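Local structure of oxysterol-binding protein homolog 1 (Saccharomyces cerevisiae, 5H28) at residues A[138-141]-A[142-146]; A[146-149]-A[150-154]; A[169-172]-A[173-177]. The protein moves sterols and other lipids between membranes without vesicles; its ankyrin-repeat domain, described here, is needed for targeting to the nucleus-vacuole junction through NVJ1. All blocks are in the same frame, centred on the assembly; numbering follows the deposited sequence.

Contact 1 (A[138-141]-A[142-146])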
# COMPACT_ATOMS: atom_id res chain seq x y z
N VAL A 138 4.48 -13.63 8.99
CA VAL A 138 3.71 -13.35 10.19
C VAL A 138 3.42 -11.86 10.30
O VAL A 138 2.30 -11.47 10.62
CB VAL A 138 4.44 -13.85 11.45
CG1 VAL A 138 3.65 -13.46 12.70
CG2 VAL A 138 4.60 -15.36 11.39
N LYS A 139 4.41 -11.02 10.02
CA LYS A 139 4.19 -9.58 10.09
C LYS A 139 3.16 -9.15 9.06
O LYS A 139 2.30 -8.30 9.34
CB LYS A 139 5.50 -8.81 9.88
CG LYS A 139 6.37 -8.75 11.12
CD LYS A 139 7.60 -7.89 10.89
CE LYS A 139 8.35 -7.63 12.18
NZ LYS A 139 7.53 -6.84 13.15
N ARG A 140 3.21 -9.73 7.87
CA ARG A 140 2.23 -9.39 6.85
C ARG A 140 0.83 -9.82 7.28
O ARG A 140 -0.13 -9.07 7.11
CB ARG A 140 2.57 -10.03 5.51
CG ARG A 140 1.44 -9.86 4.50
CD ARG A 140 1.80 -10.33 3.11
NE ARG A 140 2.78 -9.45 2.48
CZ ARG A 140 3.21 -9.60 1.23
NH1 ARG A 140 4.10 -8.76 0.73
NH2 ARG A 140 2.74 -10.59 0.48
N SER A 141 0.72 -11.03 7.84
CA SER A 141 -0.59 -11.52 8.25
C SER A 141 -1.20 -10.64 9.33
O SER A 141 -2.40 -10.39 9.34
CB SER A 141 -0.50 -12.98 8.72
OG SER A 141 0.30 -13.12 9.88
N THR A 142 -0.36 -10.15 10.23
CA THR A 142 -0.83 -9.28 11.30
C THR A 142 -1.33 -7.97 10.69
O THR A 142 -2.40 -7.48 11.05
CB THR A 142 0.29 -8.98 12.32
OG1 THR A 142 0.65 -10.20 12.99
CG2 THR A 142 -0.18 -7.98 13.36
N TYR A 143 -0.56 -7.41 9.76
CA TYR A 143 -0.94 -6.17 9.11
C TYR A 143 -2.25 -6.33 8.34
O TYR A 143 -3.11 -5.45 8.35
CB TYR A 143 0.15 -5.70 8.14
CG TYR A 143 -0.25 -4.46 7.37
CD1 TYR A 143 -0.24 -3.20 7.98
CD2 TYR A 143 -0.71 -4.56 6.06
CE1 TYR A 143 -0.66 -2.07 7.29
CE2 TYR A 143 -1.13 -3.43 5.36
CZ TYR A 143 -1.11 -2.19 5.98
OH TYR A 143 -1.53 -1.07 5.31
N VAL A 144 -2.40 -7.46 7.65
CA VAL A 144 -3.61 -7.72 6.89
C VAL A 144 -4.83 -7.75 7.81
O VAL A 144 -5.86 -7.15 7.49
CB VAL A 144 -3.49 -9.06 6.12
CG1 VAL A 144 -4.85 -9.47 5.55
CG2 VAL A 144 -2.47 -8.92 5.00
N ALA A 145 -4.71 -8.42 8.95
CA ALA A 145 -5.82 -8.50 9.89
C ALA A 145 -6.15 -7.12 10.47
O ALA A 145 -7.31 -6.75 10.58
CB ALA A 145 -5.50 -9.48 11.01
N GLU A 146 -5.12 -6.37 10.84
CA GLU A 146 -5.35 -5.04 11.41
C GLU A 146 -5.95 -4.08 10.39
O GLU A 146 -6.76 -3.23 10.74
CB GLU A 146 -4.06 -4.48 12.00
CG GLU A 146 -3.60 -5.24 13.24
CD GLU A 146 -2.35 -4.66 13.86
OE1 GLU A 146 -1.97 -5.12 14.96
OE2 GLU A 146 -1.73 -3.76 13.25
O HOH W 1 -0.62 -12.88 12.35

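Contact 2 (A[146-149]-A[150-154])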
# COMPACT_ATOMS: atom_id res chain seq x y z
N GLU A 146 -5.12 -6.37 10.84
CA GLU A 146 -5.35 -5.04 11.41
C GLU A 146 -5.95 -4.08 10.39
O GLU A 146 -6.76 -3.23 10.74
CB GLU A 146 -4.06 -4.48 12.00
CG GLU A 146 -3.60 -5.24 13.24
CD GLU A 146 -2.35 -4.66 13.86
OE1 GLU A 146 -1.97 -5.12 14.96
OE2 GLU A 146 -1.73 -3.76 13.25
N THR A 147 -5.55 -4.21 9.13
CA THR A 147 -6.07 -3.35 8.08
C THR A 147 -7.52 -3.70 7.75
O THR A 147 -8.32 -2.82 7.42
CB THR A 147 -5.18 -3.44 6.82
OG1 THR A 147 -3.91 -2.84 7.11
CG2 THR A 147 -5.81 -2.72 5.64
N ALA A 148 -7.87 -4.98 7.85
CA ALA A 148 -9.25 -5.39 7.60
C ALA A 148 -10.10 -4.70 8.67
O ALA A 148 -11.20 -4.21 8.39
CB ALA A 148 -9.38 -6.90 7.70
N GLN A 149 -9.58 -4.68 9.89
CA GLN A 149 -10.27 -4.04 11.00
C GLN A 149 -10.37 -2.54 10.74
O GLN A 149 -11.43 -1.95 10.92
CB GLN A 149 -9.50 -4.29 12.30
CG GLN A 149 -10.03 -3.52 13.50
CD GLN A 149 -10.37 -4.42 14.66
OE1 GLN A 149 -9.50 -5.05 15.25
NE2 GLN A 149 -11.66 -4.49 15.00
N GLU A 150 -9.27 -1.93 10.29
CA GLU A 150 -9.27 -0.50 10.01
C GLU A 150 -10.33 -0.15 8.98
O GLU A 150 -11.05 0.84 9.11
CB GLU A 150 -7.90 -0.05 9.50
CG GLU A 150 -7.79 1.47 9.39
CD GLU A 150 -6.41 1.96 8.96
OE1 GLU A 150 -6.19 3.19 8.98
OE2 GLU A 150 -5.55 1.13 8.60
N PHE A 151 -10.43 -0.97 7.94
CA PHE A 151 -11.41 -0.75 6.89
C PHE A 151 -12.83 -0.85 7.46
O PHE A 151 -13.68 -0.00 7.16
CB PHE A 151 -11.19 -1.77 5.76
CG PHE A 151 -12.01 -1.52 4.53
CD1 PHE A 151 -12.01 -0.27 3.90
CD2 PHE A 151 -12.76 -2.54 3.96
CE1 PHE A 151 -12.74 -0.06 2.72
CE2 PHE A 151 -13.50 -2.34 2.79
CZ PHE A 151 -13.49 -1.10 2.17
N ARG A 152 -13.08 -1.87 8.29
CA ARG A 152 -14.40 -2.04 8.90
C ARG A 152 -14.76 -0.85 9.77
O ARG A 152 -15.90 -0.38 9.77
CB ARG A 152 -14.45 -3.30 9.78
CG ARG A 152 -14.35 -4.63 9.02
CD ARG A 152 -14.86 -5.79 9.89
NE ARG A 152 -14.12 -5.94 11.15
CZ ARG A 152 -12.95 -6.56 11.28
NH1 ARG A 152 -12.37 -6.64 12.47
NH2 ARG A 152 -12.34 -7.10 10.23
N THR A 153 -13.79 -0.36 10.53
CA THR A 153 -14.03 0.79 11.40
C THR A 153 -14.42 1.99 10.56
O THR A 153 -15.41 2.67 10.85
CB THR A 153 -12.78 1.14 12.22
OG1 THR A 153 -12.46 0.04 13.08
CG2 THR A 153 -13.02 2.38 13.07
N ALA A 154 -13.65 2.24 9.50
CA ALA A 154 -13.90 3.37 8.63
C ALA A 154 -15.24 3.29 7.90
O ALA A 154 -15.97 4.29 7.84
CB ALA A 154 -12.77 3.51 7.62
O HOH W 2 -4.08 0.22 6.46

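Contact 3 (A[169-172]-A[173-177])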
# COMPACT_ATOMS: atom_id res chain seq x y z
N SER A 169 -3.69 3.89 -0.13
CA SER A 169 -2.42 3.31 0.30
C SER A 169 -1.88 2.31 -0.73
O SER A 169 -2.57 1.35 -1.08
CB SER A 169 -2.58 2.60 1.64
OG SER A 169 -1.52 1.68 1.86
N PRO A 170 -0.65 2.52 -1.21
CA PRO A 170 -0.08 1.59 -2.19
C PRO A 170 -0.06 0.15 -1.69
O PRO A 170 -0.37 -0.78 -2.43
CB PRO A 170 1.32 2.15 -2.42
CG PRO A 170 1.12 3.63 -2.24
CD PRO A 170 0.25 3.67 -1.00
N ARG A 171 0.28 -0.03 -0.42
CA ARG A 171 0.34 -1.37 0.16
C ARG A 171 -1.03 -2.02 0.25
O ARG A 171 -1.17 -3.22 0.05
CB ARG A 171 0.97 -1.31 1.56
CG ARG A 171 1.31 -2.67 2.13
CD ARG A 171 1.80 -2.56 3.56
NE ARG A 171 2.29 -3.83 4.06
CZ ARG A 171 2.70 -4.04 5.31
NH1 ARG A 171 2.67 -3.05 6.19
NH2 ARG A 171 3.14 -5.24 5.67
N ASN A 172 -2.05 -1.23 0.56
CA ASN A 172 -3.39 -1.79 0.67
C ASN A 172 -4.00 -2.17 -0.66
O ASN A 172 -4.96 -2.94 -0.72
CB ASN A 172 -4.31 -0.82 1.42
CG ASN A 172 -3.95 -0.71 2.88
OD1 ASN A 172 -3.24 -1.56 3.42
ND2 ASN A 172 -4.46 0.32 3.54
N ALA A 173 -3.44 -1.65 -1.75
CA ALA A 173 -3.95 -1.97 -3.08
C ALA A 173 -3.91 -3.49 -3.29
O ALA A 173 -4.75 -4.04 -4.00
CB ALA A 173 -3.12 -1.27 -4.14
N GLU A 174 -2.94 -4.15 -2.67
CA GLU A 174 -2.80 -5.60 -2.80
C GLU A 174 -3.12 -6.39 -1.53
O GLU A 174 -3.39 -7.59 -1.59
CB GLU A 174 -1.39 -5.96 -3.26
CG GLU A 174 -1.28 -6.36 -4.73
CD GLU A 174 -1.68 -5.25 -5.68
OE1 GLU A 174 -1.03 -4.19 -5.66
OE2 GLU A 174 -2.65 -5.44 -6.44
N LEU A 175 -3.08 -5.73 -0.37
CA LEU A 175 -3.35 -6.44 0.88
C LEU A 175 -4.76 -6.28 1.44
O LEU A 175 -5.11 -6.91 2.43
CB LEU A 175 -2.32 -6.04 1.94
CG LEU A 175 -0.90 -6.50 1.61
CD1 LEU A 175 0.02 -6.20 2.78
CD2 LEU A 175 -0.89 -7.99 1.30
N LEU A 176 -5.56 -5.43 0.80
CA LEU A 176 -6.94 -5.24 1.20
C LEU A 176 -7.78 -5.33 -0.06
O LEU A 176 -7.73 -4.45 -0.92
CB LEU A 176 -7.16 -3.87 1.86
CG LEU A 176 -8.62 -3.56 2.19
CD1 LEU A 176 -9.16 -4.58 3.20
CD2 LEU A 176 -8.75 -2.15 2.76
N ASP A 177 -8.53 -6.42 -0.19
CA ASP A 177 -9.38 -6.63 -1.36
C ASP A 177 -10.80 -6.17 -1.05
O ASP A 177 -11.51 -6.81 -0.27
CB ASP A 177 -9.36 -8.11 -1.74
CG ASP A 177 -10.17 -8.40 -2.99
OD1 ASP A 177 -10.66 -7.45 -3.64
OD2 ASP A 177 -10.31 -9.60 -3.33
O HOH W 3 0.34 -1.05 -5.15

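Contact 1 (A[138-141]-A[142-146])
Val138 and Thr142 stand one alpha-helical turn apart on the long helix 130-156 of the ankyrin-repeat domain, and the segment illustrates how a serine hydroxyl can add an i to i+3 bond to the i to i+4 backbone pattern. Four regular bonds carry that pattern, from the amides of Thr142, Tyr143, Val144 and Ala145 to the carbonyls of Val138, Lys139, Arg140 and Ser141. The shortest joins Val144 N to Arg140 O at 2.8 Å.

The side-chain carbon contact is Arg140 with Val144. Arg140 CG meets the Val144 CG2 branch at 4.1 Å; with CG1 anti to the backbone N (chi1 169°), CG2 turns back over the preceding turn and also lies against Arg140 O. Beyond this, the arginine leads away to a salt bridge with Asp113 and a hydrogen bond to Gln122.

The polar side chains gather round Val138 O. Thr142 N and Ser141 OG both donate to it, from the same face of the carbonyl plane, the serine bond being 2.7 Å long. Ser141 can reach back because its OG sits between its own N and carbonyl carbon (chi1 64°). Thr142 OG1 lies 3.2 Å from Val138 O. On this exposed side a water closes the group, donating to Ser141 OG at 2.6 Å and hydrogen-bonded to Thr142 OG1 at 3.0 Å.

Contact 2 (A[146-149]-A[150-154])
Arg152 folds its guanidinium back over the preceding turn of helix 130-156, laying one face over Gln149 CA, which stands 3.5 Å above the plane and toward its rim. The chain doubles back through its bend at CG-CD (chi3 -59°), bringing NH2 to 3.9 Å from Ala148 CB and NH1 beside the base of the Gln149 side chain, 3.7 Å from Gln149 CB. The glutamine amide and the guanidinium are inclined at 52° to each other.

Beneath these side chains runs ordinary alpha-helical bonding: the amides of Glu150, Phe151, Arg152 and Thr153 donate to the carbonyls of Glu146, Thr147, Ala148 and Gln149. Thr153 OG1 also approaches Gln149 O, at 3.1 Å.

On another side, where the turn packs against helix 160-167 of the ankyrin-repeat domain, a water links Thr147 OG1 to Glu150 OE2, donating to the latter at 2.8 Å. Thr147 OG1 is also hydrogen-bonded to Tyr143 O, and Glu150 OE1 to His162 of the neighbouring helix.

Arg152 NH2 forms a salt bridge with Asp182, which would be expected to favour the folded-back guanidinium, its charge probably offset by that loop carboxylate.

Contact 3 (A[169-172]-A[173-177])
Residues 169-172 form the turn that leads into the short helix 172-175, and residues 173-177 carry the chain through that helix and out of it. Ser169 OG makes a capping bond, accepting from Asn172 N at 3.2 Å. The bonding that follows is less regular than in a long helix. Ala173 N donates to Pro170 O from above the carbonyl plane, 69° out of it, and makes a weak second bond to Ser169 O. Arg171 O takes Leu175 N in its carbonyl plane at 3.2 Å as well as a weak bond from Glu174 N. Asn172 O receives Leu176 N at 3.0 Å, just where Leu176 leaves helical geometry.

Among the side chains, Arg171 and Leu175 carry the main contact. Leu175 crosses the extended Arg171 chain at a slant, its CD1 3.8 Å from Arg171 CG and 3.5 Å from Arg171 NE. Asn172 CB packs more loosely against Leu176 CB at 4.2 Å. A water donates to Pro170 O at 2.8 Å and makes a long, weak bond to Glu174 OE1.

The polar ends bind the turn to its surroundings. Arg171 NE forms a salt bridge with Asp113, and its guanidinium makes a cation-pi contact with Tyr143; Asn172 bonds to the Tyr143 hydroxyl through OD1 and to Ile166 O through ND2. Leu175 rests on Arg140 and Tyr143, while Leu176 reaches Phe151, Ile166 and Leu167, placing the turn against helices 130-156 and 160-167 of the ankyrin-repeat domain.

How the contacts relate
Contacts 1 and 2 are consecutive parts of helix 130-156, sharing Glu146, and contact 3 follows later in the chain, after helix 160-167. The three centres lie about 12 Å from one another. Side chains of contact 3 touch both other contacts, so its capped turn packs against the long helix. Toward contact 1 it presents a mixed junction, polar and nonpolar; toward contact 2 the meeting is largely nonpolar. The principle is that local bonding shapes each segment, while side chains facing outward join the turn to helix 130-156 within the ankyrin-repeat domain.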